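Local structure of beta-ketoacyl-[acyl-carrier-protein] synthase FabY (Pseudomonas aeruginosa, 4CW4) at residues 31-36 / 469-474; 383-388 / 553-558; 488-493 / 531-536. The protein catalyses the condensation of acetyl-CoA with malonyl-[acyl-carrier-protein] that yields acetoacetyl-ACP, the primer for bacterial fatty acid synthesis. All coordinates share one frame; numbering follows the deposited sequence. Where two conformers were deposited one is given.

Contact 1: 31-36 / 469-474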
ATOM      1  N   ARG A  31      14.909 -20.547 -17.314  1.00  9.08           N
ATOM      2  CA  ARG A  31      15.969 -21.293 -17.963  1.00 10.67           C
ATOM      3  C   ARG A  31      17.336 -20.941 -17.383  1.00 10.07           C
ATOM      4  O   ARG A  31      18.180 -21.814 -17.241  1.00 10.85           O
ATOM      5  CB  ARG A  31      15.960 -21.078 -19.469  1.00 11.33           C
ATOM      6  CG  ARG A  31      14.895 -21.864 -20.192  1.00 12.94           C
ATOM      7  CD  ARG A  31      15.056 -21.645 -21.682  1.00 15.06           C
ATOM      8  NE  ARG A  31      14.109 -20.682 -22.166  1.00 14.96           N
ATOM      9  CZ  ARG A  31      14.049 -20.259 -23.429  1.00 14.65           C
ATOM     10  NH1 ARG A  31      14.999 -20.570 -24.302  1.00 14.17           N
ATOM     11  NH2 ARG A  31      13.074 -19.460 -23.797  1.00 15.94           N
ATOM     12  N   ARG A  32      17.576 -19.672 -17.073  1.00 10.08           N
ATOM     13  CA  ARG A  32      18.839 -19.316 -16.420  1.00  9.95           C
ATOM     14  C   ARG A  32      18.978 -20.069 -15.093  1.00 10.03           C
ATOM     15  O   ARG A  32      20.074 -20.532 -14.746  1.00  9.56           O
ATOM     16  CB  ARG A  32      18.940 -17.808 -16.178  1.00  9.59           C
ATOM     17  CG  ARG A  32      20.047 -17.387 -15.188  1.00 10.15           C
ATOM     18  CD  ARG A  32      21.416 -17.682 -15.726  1.00 11.30           C
ATOM     19  NE  ARG A  32      22.478 -17.378 -14.767  1.00 11.11           N
ATOM     20  CZ  ARG A  32      23.052 -18.259 -13.949  1.00 10.73           C
ATOM     21  NH1 ARG A  32      22.642 -19.516 -13.922  1.00 11.77           N
ATOM     22  NH2 ARG A  32      24.027 -17.870 -13.133  1.00 11.54           N
ATOM     23  N   MET A  33      17.887 -20.172 -14.338  1.00  9.66           N
ATOM     24  CA  MET A  33      17.967 -20.842 -13.057  1.00  8.67           C
ATOM     25  C   MET A  33      18.280 -22.338 -13.207  1.00 10.08           C
ATOM     26  O   MET A  33      19.006 -22.881 -12.382  1.00 12.16           O
ATOM     27  CB  MET A  33      16.698 -20.591 -12.244  1.00  9.19           C
ATOM     28  CG  MET A  33      16.558 -19.128 -11.883  1.00  9.80           C
ATOM     29  SD  MET A  33      15.210 -18.729 -10.754  1.00 10.35           S
ATOM     30  CE  MET A  33      13.873 -18.419 -11.906  1.00 12.83           C
ATOM     31  N   VAL A  34      17.771 -22.981 -14.257  1.00 11.28           N
ATOM     32  CA  VAL A  34      18.062 -24.407 -14.484  1.00 11.18           C
ATOM     33  C   VAL A  34      18.916 -24.616 -15.725  1.00 11.62           C
ATOM     34  O   VAL A  34      18.774 -25.608 -16.433  1.00 11.13           O
ATOM     35  CB  VAL A  34      16.765 -25.243 -14.551  1.00 11.80           C
ATOM     36  CG1 VAL A  34      16.016 -25.149 -13.227  1.00 13.06           C
ATOM     37  CG2 VAL A  34      15.884 -24.804 -15.721  1.00 12.42           C
ATOM     38  N   ILE A  35      19.868 -23.712 -15.936  1.00 11.01           N
ATOM     39  CA  ILE A  35      20.517 -23.597 -17.238  1.00 12.21           C
ATOM     40  C   ILE A  35      21.257 -24.866 -17.631  1.00 13.26           C
ATOM     41  O   ILE A  35      21.224 -25.288 -18.798  1.00 13.35           O
ATOM     42  CB  ILE A  35      21.425 -22.356 -17.271  1.00 11.72           C
ATOM     43  CG1 ILE A  35      21.823 -22.002 -18.708  1.00 13.47           C
ATOM     44  CG2 ILE A  35      22.651 -22.528 -16.362  1.00 12.12           C
ATOM     45  CD1 ILE A  35      20.745 -21.314 -19.499  1.00 14.06           C
ATOM     46  N   GLU A  36      21.864 -25.519 -16.660  1.00 14.19           N
ATOM     47  CA  GLU A  36      22.659 -26.705 -16.949  1.00 15.72           C
ATOM     48  C   GLU A  36      21.788 -27.922 -17.267  1.00 16.06           C
ATOM     49  O   GLU A  36      22.257 -28.913 -17.829  1.00 17.31           O
ATOM     50  CB  GLU A  36      23.593 -27.001 -15.773  1.00 18.09           C
ATOM     51  CG  GLU A  36      22.864 -27.426 -14.521  1.00 21.66           C
ATOM     52  CD  GLU A  36      22.553 -26.278 -13.546  1.00 23.79           C
ATOM     53  OE1 GLU A  36      22.357 -25.091 -13.935  1.00 22.51           O
ATOM     54  OE2 GLU A  36      22.509 -26.598 -12.342  1.00 26.70           O
ATOM     55  N   THR A 469      10.634 -26.482  -3.869  1.00 10.04           N
ATOM     56  CA  THR A 469      11.638 -25.664  -4.527  1.00 10.26           C
ATOM     57  C   THR A 469      11.616 -24.267  -3.890  1.00  9.81           C
ATOM     58  O   THR A 469      10.647 -23.906  -3.229  1.00 10.78           O
ATOM     59  CB  THR A 469      11.399 -25.633  -6.051  1.00 11.85           C
ATOM     60  OG1 THR A 469      12.490 -24.972  -6.721  1.00 11.88           O
ATOM     61  CG2 THR A 469      10.078 -24.967  -6.410  1.00 11.60           C
ATOM     62  N   ALA A 470      12.707 -23.514  -4.051  1.00 10.12           N
ATOM     63  CA  ALA A 470      12.874 -22.228  -3.367  1.00 10.06           C
ATOM     64  C   ALA A 470      13.572 -21.203  -4.264  1.00  9.73           C
ATOM     65  O   ALA A 470      14.785 -21.182  -4.388  1.00  9.88           O
ATOM     66  CB  ALA A 470      13.640 -22.424  -2.068  1.00 10.50           C
ATOM     67  N   VAL A 471      12.768 -20.372  -4.917  1.00  8.94           N
ATOM     68  CA  VAL A 471      13.281 -19.481  -5.946  1.00  8.51           C
ATOM     69  C   VAL A 471      14.268 -18.454  -5.368  1.00  8.72           C
ATOM     70  O   VAL A 471      15.141 -17.969  -6.086  1.00  8.92           O
ATOM     71  CB  VAL A 471      12.130 -18.764  -6.686  1.00  9.64           C
ATOM     72  CG1 VAL A 471      11.549 -17.637  -5.818  1.00 10.66           C
ATOM     73  CG2 VAL A 471      12.589 -18.252  -8.048  1.00  9.28           C
ATOM     74  N   LYS A 472      14.147 -18.137  -4.077  1.00  8.47           N
ATOM     75  CA  LYS A 472      15.020 -17.120  -3.470  1.00  9.36           C
ATOM     76  C   LYS A 472      16.478 -17.566  -3.419  1.00  9.49           C
ATOM     77  O   LYS A 472      17.381 -16.742  -3.260  1.00  9.86           O
ATOM     78  CB  LYS A 472      14.540 -16.726  -2.070  1.00  8.95           C
ATOM     79  CG  LYS A 472      13.180 -16.009  -2.056  1.00  8.25           C
ATOM     80  CD  LYS A 472      12.710 -15.700  -0.638  1.00  9.36           C
ATOM     81  CE  LYS A 472      11.330 -15.040  -0.607  1.00  9.90           C
ATOM     82  NZ  LYS A 472      10.279 -15.900  -1.217  1.00  9.84           N
ATOM     83  N   ALA A 473      16.731 -18.863  -3.565  1.00  8.86           N
ATOM     84  CA  ALA A 473      18.111 -19.329  -3.664  1.00  8.56           C
ATOM     85  C   ALA A 473      18.813 -18.691  -4.863  1.00  8.78           C
ATOM     86  O   ALA A 473      20.023 -18.404  -4.826  1.00  9.24           O
ATOM     87  CB  ALA A 473      18.139 -20.844  -3.800  1.00  9.19           C
ATOM     88  N   TYR A 474      18.049 -18.527  -5.938  1.00  8.56           N
ATOM     89  CA  TYR A 474      18.557 -17.956  -7.188  1.00  8.33           C
ATOM     90  C   TYR A 474      18.526 -16.434  -7.237  1.00  8.61           C
ATOM     91  O   TYR A 474      19.502 -15.813  -7.669  1.00  9.34           O
ATOM     92  CB  TYR A 474      17.763 -18.493  -8.382  1.00  9.07           C
ATOM     93  CG  TYR A 474      17.859 -19.983  -8.575  1.00 10.31           C
ATOM     94  CD1 TYR A 474      18.968 -20.539  -9.204  1.00 10.74           C
ATOM     95  CD2 TYR A 474      16.862 -20.846  -8.126  1.00 10.51           C
ATOM     96  CE1 TYR A 474      19.079 -21.900  -9.409  1.00 10.53           C
ATOM     97  CE2 TYR A 474      16.975 -22.222  -8.316  1.00 10.41           C
ATOM     98  CZ  TYR A 474      18.088 -22.740  -8.964  1.00 10.83           C
ATOM     99  OH  TYR A 474      18.223 -24.090  -9.170  1.00 11.31           O
TER
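M33 keeps CG anti to its own carbonyl carbon (chi1 -65°) and is extended at chi2, which carries the chain across Y474; a bend at chi3 (-90°) then swings CE toward V471. The aromatic ring is placed by a similar first torsion, chi1 -62°, and turns one face to the methionine. M33 CB sits almost straight above the ring centre, 3.8 Å from the centroid, in a CH-pi contact. SD approaches obliquely and makes a Met-aromatic contact at 4.3 Å from the centroid, while touching Y474 CB at 3.5 Å. M33 O lies off the same face but beyond the ring's rim, 3.1 Å from Y474 CE1, near its C-H; the phenol oxygen is instead hydrogen-bonded to K503 NZ. V471 completes the patch with CG2, 3.8 Å from M33 SD. All three residues are buried, and V471 lies about 8 Å, side chain to side chain, from each of H439 and H477, the predicted active-site histidines. The contact thus joins M33 at the end of helix 28-33 to Y474 of helix 472-475 and to the nearby V471, which also packs on helix 482-496 and strand 434-437.

Contact 2: 383-388 / 553-558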
ATOM      1  N   ALA A 383      -6.266 -16.683 -26.836  1.00 10.73           N
ATOM      2  CA  ALA A 383      -5.172 -16.413 -25.902  1.00  9.98           C
ATOM      3  C   ALA A 383      -4.553 -17.722 -25.438  1.00 10.69           C
ATOM      4  O   ALA A 383      -5.257 -18.716 -25.200  1.00 11.94           O
ATOM      5  CB  ALA A 383      -5.687 -15.659 -24.697  1.00 10.21           C
ATOM      6  N   ASP A 384      -3.237 -17.734 -25.327  1.00 10.73           N
ATOM      7  CA  ASP A 384      -2.557 -18.903 -24.835  1.00 10.90           C
ATOM      8  C   ASP A 384      -2.851 -19.073 -23.349  1.00 11.32           C
ATOM      9  O   ASP A 384      -3.289 -18.145 -22.663  1.00 13.05           O
ATOM     10  CB  ASP A 384      -1.030 -18.782 -25.076  1.00 11.25           C
ATOM     11  CG  ASP A 384      -0.336 -20.126 -25.260  1.00 12.06           C
ATOM     12  OD1 ASP A 384      -0.923 -21.189 -24.962  1.00 12.79           O
ATOM     13  OD2 ASP A 384       0.826 -20.117 -25.709  1.00 12.37           O
ATOM     14  N   ILE A 385      -2.597 -20.275 -22.852  1.00 11.32           N
ATOM     15  CA  ILE A 385      -2.800 -20.581 -21.449  1.00 12.62           C
ATOM     16  C   ILE A 385      -1.514 -21.135 -20.864  1.00 11.52           C
ATOM     17  O   ILE A 385      -1.045 -22.195 -21.265  1.00 13.19           O
ATOM     18  CB  ILE A 385      -3.977 -21.562 -21.256  1.00 17.40           C
ATOM     19  CG1 ILE A 385      -5.290 -20.857 -21.632  1.00 19.80           C
ATOM     20  CG2 ILE A 385      -4.050 -22.049 -19.808  1.00 18.25           C
ATOM     21  CD1 ILE A 385      -6.489 -21.785 -21.759  1.00 22.86           C
ATOM     22  N   HIS A 386      -0.946 -20.380 -19.925  1.00 10.34           N
ATOM     23  CA  HIS A 386       0.292 -20.755 -19.260  1.00 10.24           C
ATOM     24  C   HIS A 386       0.031 -21.387 -17.902  1.00 11.06           C
ATOM     25  O   HIS A 386       0.945 -21.878 -17.249  1.00 11.85           O
ATOM     26  CB  HIS A 386       1.206 -19.538 -19.156  1.00 10.11           C
ATOM     27  CG  HIS A 386       1.499 -18.918 -20.482  1.00 11.24           C
ATOM     28  ND1 HIS A 386       2.370 -19.488 -21.379  1.00 11.78           N
ATOM     29  CD2 HIS A 386       1.017 -17.803 -21.084  1.00 10.52           C
ATOM     30  CE1 HIS A 386       2.418 -18.752 -22.477  1.00 11.68           C
ATOM     31  NE2 HIS A 386       1.610 -17.720 -22.326  1.00 11.44           N
ATOM     32  N   GLY A 387      -1.236 -21.361 -17.492  1.00 10.88           N
ATOM     33  CA  GLY A 387      -1.675 -21.892 -16.224  1.00 10.90           C
ATOM     34  C   GLY A 387      -3.018 -21.267 -15.869  1.00 10.80           C
ATOM     35  O   GLY A 387      -3.531 -20.429 -16.610  1.00 12.01           O
ATOM     36  N   ALA A 388      -3.568 -21.644 -14.724  1.00 10.73           N
ATOM     37  CA  ALA A 388      -4.780 -21.012 -14.188  1.00 11.73           C
ATOM     38  C   ALA A 388      -4.593 -20.802 -12.693  1.00 11.65           C
ATOM     39  O   ALA A 388      -3.860 -21.542 -12.043  1.00 13.06           O
ATOM     40  CB  ALA A 388      -6.005 -21.870 -14.446  1.00 12.72           C
ATOM     41  N   ARG A 553      -2.229 -28.087 -18.858  1.00 15.58           N
ATOM     42  CA  ARG A 553      -2.982 -29.294 -19.172  1.00 17.71           C
ATOM     43  C   ARG A 553      -4.297 -29.339 -18.409  1.00 16.74           C
ATOM     44  O   ARG A 553      -5.336 -29.659 -18.983  1.00 17.03           O
ATOM     45  CB  ARG A 553      -2.197 -30.565 -18.849  1.00 20.07           C
ATOM     46  CG  ARG A 553      -2.917 -31.827 -19.320  1.00 24.72           C
ATOM     47  CD  ARG A 553      -2.123 -33.093 -19.039  1.00 29.03           C
ATOM     48  NE  ARG A 553      -2.331 -33.541 -17.664  1.00 32.69           N
ATOM     49  CZ  ARG A 553      -3.439 -34.129 -17.227  1.00 34.63           C
ATOM     50  NH1 ARG A 553      -4.458 -34.345 -18.054  1.00 35.60           N
ATOM     51  NH2 ARG A 553      -3.530 -34.496 -15.952  1.00 35.02           N
ATOM     52  N   ILE A 554      -4.246 -29.047 -17.117  1.00 15.56           N
ATOM     53  CA  ILE A 554      -5.450 -29.065 -16.294  1.00 15.92           C
ATOM     54  C   ILE A 554      -6.423 -27.990 -16.767  1.00 15.60           C
ATOM     55  O   ILE A 554      -7.609 -28.238 -16.923  1.00 15.81           O
ATOM     56  CB  ILE A 554      -5.109 -28.891 -14.805  1.00 16.12           C
ATOM     57  CG1 ILE A 554      -4.243 -30.071 -14.322  1.00 18.73           C
ATOM     58  CG2 ILE A 554      -6.377 -28.711 -13.952  1.00 17.22           C
ATOM     59  CD1 ILE A 554      -4.924 -31.409 -14.296  1.00 21.21           C
ATOM     60  N   ALA A 555      -5.910 -26.794 -17.002  1.00 14.46           N
ATOM     61  CA  ALA A 555      -6.742 -25.684 -17.429  1.00 13.39           C
ATOM     62  C   ALA A 555      -7.413 -25.992 -18.771  1.00 13.68           C
ATOM     63  O   ALA A 555      -8.595 -25.713 -18.951  1.00 14.58           O
ATOM     64  CB  ALA A 555      -5.903 -24.412 -17.525  1.00 13.01           C
ATOM     65  N   GLU A 556      -6.677 -26.587 -19.704  1.00 14.26           N
ATOM     66  CA  GLU A 556      -7.252 -26.952 -20.987  1.00 15.60           C
ATOM     67  C   GLU A 556      -8.337 -28.006 -20.857  1.00 16.19           C
ATOM     68  O   GLU A 556      -9.363 -27.909 -21.516  1.00 16.98           O
ATOM     69  CB  GLU A 556      -6.164 -27.424 -21.944  1.00 16.31           C
ATOM     70  CG  GLU A 556      -5.346 -26.250 -22.483  1.00 18.12           C
ATOM     71  CD  GLU A 556      -4.358 -26.641 -23.549  1.00 20.60           C
ATOM     72  OE1 GLU A 556      -4.315 -27.830 -23.953  1.00 22.56           O
ATOM     73  OE2 GLU A 556      -3.604 -25.743 -23.977  1.00 21.14           O
ATOM     74  N   LYS A 557      -8.128 -29.005 -20.010  1.00 16.24           N
ATOM     75  CA  LYS A 557      -9.183 -29.994 -19.761  1.00 17.42           C
ATOM     76  C   LYS A 557     -10.450 -29.282 -19.266  1.00 16.43           C
ATOM     77  O   LYS A 557     -11.553 -29.576 -19.700  1.00 17.04           O
ATOM     78  CB  LYS A 557      -8.759 -30.993 -18.691  1.00 21.53           C
ATOM     79  CG  LYS A 557      -7.849 -32.103 -19.152  1.00 26.57           C
ATOM     80  CD  LYS A 557      -7.533 -33.085 -18.009  1.00 30.43           C
ATOM     81  CE  LYS A 557      -8.804 -33.644 -17.367  1.00 33.02           C
ATOM     82  NZ  LYS A 557      -8.534 -34.747 -16.396  1.00 35.29           N
ATOM     83  N   MET A 558     -10.283 -28.334 -18.354  1.00 15.83           N
ATOM     84  CA  MET A 558     -11.404 -27.603 -17.808  1.00 15.52           C
ATOM     85  C   MET A 558     -12.131 -26.775 -18.869  1.00 16.43           C
ATOM     86  O   MET A 558     -13.357 -26.796 -18.920  1.00 16.72           O
ATOM     87  CB  MET A 558     -10.929 -26.736 -16.631  1.00 15.90           C
ATOM     88  CG  MET A 558     -10.500 -27.579 -15.432  1.00 16.34           C
ATOM     89  SD  MET A 558      -9.683 -26.660 -14.104  1.00 17.31           S
ATOM     90  CE  MET A 558     -11.098 -25.863 -13.319  1.00 17.77           C
TER
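Flat groups stand beside this contact, where I385 and A388 meet A555, and none enters it. The carboxylate of D384 is engaged on the anti side of OD1 by the backbone N of I385 (2.8 Å), with the donor 30° out of the carboxylate plane and the bond bent to 138°. H386 directs its CB away from helix 552-563, and its imidazole makes an edge-to-face contact with F15. Between the two segments the meeting is purely apolar. The CB of A555 is the one helix atom that both partners touch: I385 reaches it with its CG2 branch at 3.8 Å, and A388 with CB at 4.0 Å. A methyl group on the helix side allows close approach, with the CA atoms of A388 and A555 6.0 Å apart. Toward the partly exposed margin, D384 OD1 and E556 OE2 are 5.4 Å from each other, and arginines probably offset their like charges: R575 forms a salt bridge with E556 and a long, weak ion pair with D384, which has its own salt bridge to R579. Both arginines belong to helix 565-590, next along the chain. Helix 552-563 therefore packs against A388 of strand 387-394 and against I385 in the chain leading into it, while its I554 and M558 face helix 409-425 and M558 also touches M637 of the second subunit.

Contact 3: 488-493 / 531-536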
ATOM      1  N   ILE A 488       6.095 -17.164 -11.390  0.68 10.38           N
ATOM      2  CA  ILE A 488       6.605 -17.230 -12.744  0.68 10.53           C
ATOM      3  C   ILE A 488       7.551 -18.416 -12.905  0.68 10.50           C
ATOM      4  O   ILE A 488       7.513 -19.103 -13.931  0.68 10.46           O
ATOM      5  CB  ILE A 488       7.198 -15.884 -13.158  0.68 12.35           C
ATOM      6  CG1 ILE A 488       6.044 -14.928 -13.492  0.68 13.57           C
ATOM      7  CG2 ILE A 488       8.137 -16.039 -14.347  0.68 14.36           C
ATOM      8  CD1 ILE A 488       6.468 -13.547 -13.773  0.68 13.55           C
ATOM      9  N   SER A 489       8.367 -18.686 -11.895  1.00 10.13           N
ATOM     10  CA  SER A 489       9.193 -19.885 -11.936  1.00  9.98           C
ATOM     11  C   SER A 489       8.333 -21.145 -12.046  1.00  9.78           C
ATOM     12  O   SER A 489       8.649 -22.055 -12.821  1.00  9.72           O
ATOM     13  CB  SER A 489      10.095 -19.977 -10.720  1.00  9.54           C
ATOM     14  OG  SER A 489      10.809 -21.193 -10.775  1.00 10.34           O
ATOM     15  N   ALA A 490       7.228 -21.177 -11.300  1.00  9.40           N
ATOM     16  CA  ALA A 490       6.330 -22.325 -11.346  1.00 10.06           C
ATOM     17  C   ALA A 490       5.873 -22.608 -12.774  1.00  9.68           C
ATOM     18  O   ALA A 490       5.740 -23.767 -13.188  1.00 10.61           O
ATOM     19  CB  ALA A 490       5.123 -22.109 -10.447  1.00 10.12           C
ATOM     20  N   LEU A 491       5.628 -21.553 -13.537  1.00  9.88           N
ATOM     21  CA  LEU A 491       5.127 -21.721 -14.888  1.00  9.76           C
ATOM     22  C   LEU A 491       6.166 -22.406 -15.755  1.00 10.06           C
ATOM     23  O   LEU A 491       5.833 -23.131 -16.684  1.00 10.46           O
ATOM     24  CB  LEU A 491       4.760 -20.371 -15.492  1.00 10.05           C
ATOM     25  CG  LEU A 491       3.715 -19.552 -14.714  1.00 10.99           C
ATOM     26  CD1 LEU A 491       3.331 -18.314 -15.508  1.00 11.69           C
ATOM     27  CD2 LEU A 491       2.482 -20.416 -14.378  1.00 10.91           C
ATOM     28  N   GLY A 492       7.427 -22.151 -15.443  1.00 10.04           N
ATOM     29  CA  GLY A 492       8.528 -22.790 -16.130  1.00 10.30           C
ATOM     30  C   GLY A 492       8.588 -24.279 -15.849  1.00 10.62           C
ATOM     31  O   GLY A 492       8.884 -25.081 -16.741  1.00 11.07           O
ATOM     32  N   THR A 493       8.337 -24.669 -14.600  1.00 10.41           N
ATOM     33  CA  THR A 493       8.241 -26.102 -14.283  1.00 11.42           C
ATOM     34  C   THR A 493       7.142 -26.777 -15.109  1.00 11.58           C
ATOM     35  O   THR A 493       7.337 -27.879 -15.618  1.00 12.79           O
ATOM     36  CB  THR A 493       8.051 -26.326 -12.777  1.00 11.99           C
ATOM     37  OG1 THR A 493       9.248 -25.925 -12.111  1.00 11.23           O
ATOM     38  CG2 THR A 493       7.727 -27.802 -12.435  1.00 13.20           C
ATOM     39  N   GLU A 531       1.221 -30.947 -11.975  1.00 15.34           N
ATOM     40  CA  GLU A 531      -0.006 -30.330 -12.479  1.00 14.94           C
ATOM     41  C   GLU A 531      -0.488 -29.180 -11.619  1.00 13.27           C
ATOM     42  O   GLU A 531      -1.288 -28.385 -12.075  1.00 13.56           O
ATOM     43  CB  GLU A 531      -1.144 -31.353 -12.580  1.00 17.13           C
ATOM     44  CG  GLU A 531      -0.818 -32.621 -13.379  1.00 20.22           C
ATOM     45  CD  GLU A 531      -0.703 -32.404 -14.877  1.00 21.88           C
ATOM     46  OE1 GLU A 531      -0.668 -31.250 -15.347  1.00 22.59           O
ATOM     47  OE2 GLU A 531      -0.625 -33.425 -15.596  1.00 23.69           O
ATOM     48  N   VAL A 532      -0.013 -29.117 -10.378  1.00 12.14           N
ATOM     49  CA  VAL A 532      -0.470 -28.112  -9.429  1.00 11.73           C
ATOM     50  C   VAL A 532       0.709 -27.584  -8.638  1.00 11.41           C
ATOM     51  O   VAL A 532       1.527 -28.362  -8.168  1.00 12.41           O
ATOM     52  CB  VAL A 532      -1.469 -28.715  -8.443  1.00 12.84           C
ATOM     53  CG1 VAL A 532      -1.884 -27.692  -7.352  1.00 13.60           C
ATOM     54  CG2 VAL A 532      -2.673 -29.244  -9.186  1.00 14.35           C
ATOM     55  N   CYS A 533       0.781 -26.256  -8.488  1.00 10.11           N
ATOM     56  CA  CYS A 533       1.777 -25.649  -7.616  1.00 11.46           C
ATOM     57  C   CYS A 533       1.108 -24.832  -6.522  1.00 11.56           C
ATOM     58  O   CYS A 533       0.178 -24.050  -6.788  1.00 12.56           O
ATOM     59  CB  CYS A 533       2.711 -24.724  -8.391  1.00 12.01           C
ATOM     60  SG  CYS A 533       4.047 -24.053  -7.366  1.00 13.19           S
ATOM     61  N   PHE A 534       1.598 -25.013  -5.300  1.00 10.72           N
ATOM     62  CA  PHE A 534       1.223 -24.179  -4.171  1.00 10.42           C
ATOM     63  C   PHE A 534       2.331 -23.154  -3.946  1.00  9.71           C
ATOM     64  O   PHE A 534       3.477 -23.513  -3.625  1.00 11.02           O
ATOM     65  CB  PHE A 534       1.039 -25.049  -2.943  1.00 11.24           C
ATOM     66  CG  PHE A 534      -0.017 -26.102  -3.131  1.00 10.78           C
ATOM     67  CD1 PHE A 534      -1.346 -25.758  -3.106  1.00 11.86           C
ATOM     68  CD2 PHE A 534       0.324 -27.417  -3.365  1.00 10.98           C
ATOM     69  CE1 PHE A 534      -2.321 -26.697  -3.287  1.00 11.42           C
ATOM     70  CE2 PHE A 534      -0.650 -28.364  -3.558  1.00 11.61           C
ATOM     71  CZ  PHE A 534      -1.977 -28.006  -3.520  1.00 11.47           C
ATOM     72  N   ILE A 535       1.985 -21.883  -4.140  1.00  9.57           N
ATOM     73  CA  ILE A 535       2.905 -20.773  -3.906  1.00  9.99           C
ATOM     74  C   ILE A 535       2.738 -20.320  -2.454  1.00  9.96           C
ATOM     75  O   ILE A 535       1.629 -19.945  -2.055  1.00 11.82           O
ATOM     76  CB  ILE A 535       2.581 -19.575  -4.821  1.00 11.46           C
ATOM     77  CG1 ILE A 535       2.478 -19.974  -6.301  1.00 13.88           C
ATOM     78  CG2 ILE A 535       3.617 -18.480  -4.632  1.00 11.87           C
ATOM     79  CD1 ILE A 535       3.687 -20.567  -6.900  1.00 16.31           C
ATOM     80  N   ASN A 536       3.811 -20.369  -1.668  1.00  8.98           N
ATOM     81  CA  ASN A 536       3.731 -20.017  -0.266  1.00  9.27           C
ATOM     82  C   ASN A 536       4.539 -18.771   0.076  1.00 10.11           C
ATOM     83  O   ASN A 536       5.678 -18.606  -0.380  1.00 10.15           O
ATOM     84  CB  ASN A 536       4.190 -21.176   0.617  1.00 11.10           C
ATOM     85  CG  ASN A 536       3.682 -21.028   2.043  1.00 11.67           C
ATOM     86  OD1 ASN A 536       2.530 -20.620   2.260  1.00 12.24           O
ATOM     87  ND2 ASN A 536       4.547 -21.282   3.018  1.00 13.04           N
TER
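Helix 482-496 passes over strand 532-539 with A490 and C533 as the closest backbone pair, their CA atoms 6.8 Å apart. This is helix-on-sheet packing of the thiolase fold, in which layers of helix and sheet alternate and helices are buried between two sheets. A490 is the helix residue that meets the strand, its CB directed at the sheet. Two strand side chains, C533 and I535, come up to that methyl. C533 holds SG anti to its backbone N (chi1 -175°), and the sulfur makes an apolar contact with A490 CB at 3.8 Å. I535 starts out to one side of the helix, but chi1 of -52° and chi2 of -60° curl its CD1 back toward the same methyl. The buried surface is small, 77 Å² over both sides, since one methyl on the helix meets two strand side chains. Alternation along the strand sends V532 and F534 to the other face, where both pack on helix 409-425 and V532 CG1 lies 3.8 Å above the plane of the F534 ring, offset toward its rim. The sheet is thus sandwiched between helices 482-496 and 409-425. A polar tie joins the same two elements further along, since N536 O accepts a hydrogen bond from Q486 NE2 of helix 482-496. On another side of the helix, L491 packs on I12 and F15 of strand 10-19. The side chain of I535 is about 8 Å from that of H439, a predicted active-site residue, which puts the contact near the probable catalytic site. At A490 CB itself, the second strand partner, I535 CD1, stands 4.1 Å away.

Overall arrangement
Contact 3 sits between the other two, its centre 13 Å from each, while the centres of contacts 1 and 2 are 24 Å apart. Helix 482-496 connects it to contact 1, where S489 CB lies 4.0 Å from V471 CG2; toward contact 2, a 2.7 Å salt bridge runs from R553 NE to E531 OE2. Along the chain the order is 31-36, 383-388, 469-474, 488-493, 531-536 and 553-558, so contacts 1 and 2 interlock and contact 3 falls within contact 2. Contact 1, near the predicted catalytic histidines, brings the N-terminal region onto the C-terminal half, within which contacts 2 and 3 both lie; helix 552-563 reaches the second subunit through M558.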